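Local coordinates for protein 1,4-dihydroxy-6-naphtoate synthase (Archaeoglobus fulgidus, PDB 1ZBM) that probably converts cyclic dehypoxanthine futalosine into 1,4-dihydroxy-6-naphthoate, with release of dihydroxyacetone, in the biosynthesis of menaquinone, at residues M25-T30 with D216-Y221. Residues are numbered along the deposited sequence; the frame is centred on the assembly and turned at random.
Sequences MFYAMT and DEAIEY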
loop_
_atom_site.group_PDB
_atom_site.type_symbol
_atom_site.label_atom_id
_atom_site.label_comp_id
_atom_site.label_asym_id
_atom_site.label_seq_id
_atom_site.Cartn_x
_atom_site.Cartn_y
_atom_site.Cartn_z
HETATM N N MSE A 25 -7.664 6.893 -6.562
HETATM C CA MSE A 25 -6.573 7.150 -7.493
HETATM C C MSE A 25 -6.902 6.697 -8.924
HETATM O O MSE A 25 -6.632 7.418 -9.896
HETATM C CB MSE A 25 -5.316 6.431 -6.991
HETATM C CG MSE A 25 -4.055 6.674 -7.795
HETATM SE SE MSE A 25 -2.627 5.440 -7.251
HETATM C CE MSE A 25 -2.753 5.705 -5.324
ATOM N N PHE A 26 -7.509 5.519 -9.054
ATOM C CA PHE A 26 -7.853 4.973 -10.378
ATOM C C PHE A 26 -9.212 5.361 -10.955
ATOM O O PHE A 26 -9.532 4.968 -12.076
ATOM C CB PHE A 26 -7.777 3.443 -10.375
ATOM C CG PHE A 26 -6.380 2.899 -10.436
ATOM C CD1 PHE A 26 -5.686 2.607 -9.276
ATOM C CD2 PHE A 26 -5.778 2.637 -11.659
ATOM C CE1 PHE A 26 -4.407 2.052 -9.330
ATOM C CE2 PHE A 26 -4.499 2.084 -11.732
ATOM C CZ PHE A 26 -3.816 1.788 -10.566
ATOM N N TYR A 27 -10.003 6.124 -10.205
ATOM C CA TYR A 27 -11.326 6.530 -10.671
ATOM C C TYR A 27 -11.364 7.089 -12.093
ATOM O O TYR A 27 -12.143 6.626 -12.923
ATOM C CB TYR A 27 -11.945 7.558 -9.720
ATOM C CG TYR A 27 -13.181 8.202 -10.295
ATOM C CD1 TYR A 27 -13.115 9.438 -10.941
ATOM C CD2 TYR A 27 -14.406 7.536 -10.270
ATOM C CE1 TYR A 27 -14.238 9.988 -11.549
ATOM C CE2 TYR A 27 -15.530 8.079 -10.877
ATOM C CZ TYR A 27 -15.440 9.302 -11.513
ATOM O OH TYR A 27 -16.563 9.831 -12.110
ATOM N N ALA A 28 -10.535 8.089 -12.368
ATOM C CA ALA A 28 -10.514 8.702 -13.690
ATOM C C ALA A 28 -10.236 7.684 -14.792
ATOM O O ALA A 28 -10.829 7.747 -15.873
ATOM C CB ALA A 28 -9.463 9.820 -13.738
HETATM N N MSE A 29 -9.332 6.748 -14.517
HETATM C CA MSE A 29 -8.973 5.740 -15.506
HETATM C C MSE A 29 -10.055 4.673 -15.669
HETATM O O MSE A 29 -10.347 4.249 -16.786
HETATM C CB MSE A 29 -7.645 5.082 -15.131
HETATM C CG MSE A 29 -7.003 4.289 -16.263
HETATM SE SE MSE A 29 -5.336 3.430 -15.724
HETATM C CE MSE A 29 -4.147 4.958 -15.870
ATOM N N THR A 30 -10.653 4.253 -14.560
ATOM C CA THR A 30 -11.696 3.241 -14.594
ATOM C C THR A 30 -13.018 3.754 -15.188
ATOM O O THR A 30 -13.940 2.971 -15.437
ATOM C CB THR A 30 -11.968 2.677 -13.183
ATOM O OG1 THR A 30 -12.192 3.757 -12.267
ATOM C CG2 THR A 30 -10.787 1.845 -12.700
ATOM N N ASP A 216 -14.485 14.826 -4.337
ATOM C CA ASP A 216 -15.808 14.289 -4.047
ATOM C C ASP A 216 -16.291 13.322 -5.114
ATOM O O ASP A 216 -16.866 12.284 -4.794
ATOM C CB ASP A 216 -16.802 15.428 -3.845
ATOM C CG ASP A 216 -16.453 16.275 -2.633
ATOM O OD1 ASP A 216 -16.490 15.725 -1.504
ATOM O OD2 ASP A 216 -16.127 17.468 -2.809
ATOM N N GLU A 217 -16.049 13.652 -6.376
ATOM C CA GLU A 217 -16.472 12.778 -7.447
ATOM C C GLU A 217 -15.718 11.444 -7.360
ATOM O O GLU A 217 -16.329 10.375 -7.295
ATOM C CB GLU A 217 -16.212 13.435 -8.800
ATOM C CG GLU A 217 -16.881 12.718 -9.961
ATOM C CD GLU A 217 -16.404 13.222 -11.305
ATOM O OE1 GLU A 217 -16.174 14.442 -11.433
ATOM O OE2 GLU A 217 -16.277 12.401 -12.241
ATOM N N ALA A 218 -14.389 11.505 -7.352
ATOM C CA ALA A 218 -13.577 10.293 -7.277
ATOM C C ALA A 218 -13.862 9.465 -6.018
ATOM O O ALA A 218 -13.895 8.236 -6.067
ATOM C CB ALA A 218 -12.094 10.650 -7.347
ATOM N N ILE A 219 -14.082 10.139 -4.897
ATOM C CA ILE A 219 -14.353 9.459 -3.639
ATOM C C ILE A 219 -15.718 8.774 -3.653
ATOM O O ILE A 219 -15.928 7.771 -2.972
ATOM C CB ILE A 219 -14.302 10.465 -2.466
ATOM C CG1 ILE A 219 -13.546 9.857 -1.281
ATOM C CG2 ILE A 219 -15.721 10.889 -2.054
ATOM C CD1 ILE A 219 -14.171 8.629 -0.710
ATOM N N GLU A 220 -16.649 9.320 -4.428
ATOM C CA GLU A 220 -17.999 8.767 -4.520
ATOM C C GLU A 220 -17.966 7.312 -4.979
ATOM O O GLU A 220 -18.588 6.443 -4.373
ATOM C CB GLU A 220 -18.841 9.583 -5.501
ATOM C CG GLU A 220 -20.316 9.202 -5.504
ATOM C CD GLU A 220 -20.967 9.442 -4.157
ATOM O OE1 GLU A 220 -20.826 10.568 -3.614
ATOM O OE2 GLU A 220 -21.619 8.505 -3.628
ATOM N N TYR A 221 -17.249 7.058 -6.065
ATOM C CA TYR A 221 -17.138 5.707 -6.583
ATOM C C TYR A 221 -16.314 4.848 -5.618
ATOM O O TYR A 221 -16.647 3.693 -5.361
ATOM C CB TYR A 221 -16.463 5.729 -7.949
ATOM C CG TYR A 221 -16.110 4.359 -8.473
ATOM C CD1 TYR A 221 -17.096 3.507 -8.972
ATOM C CD2 TYR A 221 -14.793 3.904 -8.450
ATOM C CE1 TYR A 221 -16.783 2.233 -9.436
ATOM C CE2 TYR A 221 -14.463 2.630 -8.911
ATOM C CZ TYR A 221 -15.461 1.799 -9.402
ATOM O OH TYR A 221 -15.156 0.537 -9.852
#
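One face of the Tyr-27 ring lies against the backbone of helix 215-222: Ala-218 CA sits 3.6 Å above the ring plane, offset toward the rim, as a CH-pi contact 25° off the ring normal, and Glu-217 O lies over the same face. Ala-218 CB meets Tyr-27 CB, and Tyr-221 approaches obliquely, its CB 3.6 Å from Tyr-27 CD2. CB of Tyr-27 points toward helix 215-222, and CG, anti to the backbone N (chi1 169°), comes to 3.7 Å from Ala-218 CA. Tyr-27 OH donates to Glu-217 OE2 at 2.6 Å, received on the anti lone pair of that carboxylate oxygen. The extended Glu-217 side chain crosses the tyrosine at about a right angle, with carboxylate and ring planes 86° apart. The hydrogen bond thus holds the hydroxyl while Ala-218 packs on the ring face. Thr-30 OG1 touches Tyr-221 CE2 only loosely, at 4.2 Å. His-31 meets both tyrosine rings, and the Tyr-221 hydroxyl bonds to Lys-224. Away from the predicted active site, this is near-perpendicular helix packing, the axes of the two short segments approaching to 8.7 Å, joining the first helix after strand 11-16 to a late helix within a two-domain fold of the periplasmic-binding-protein type.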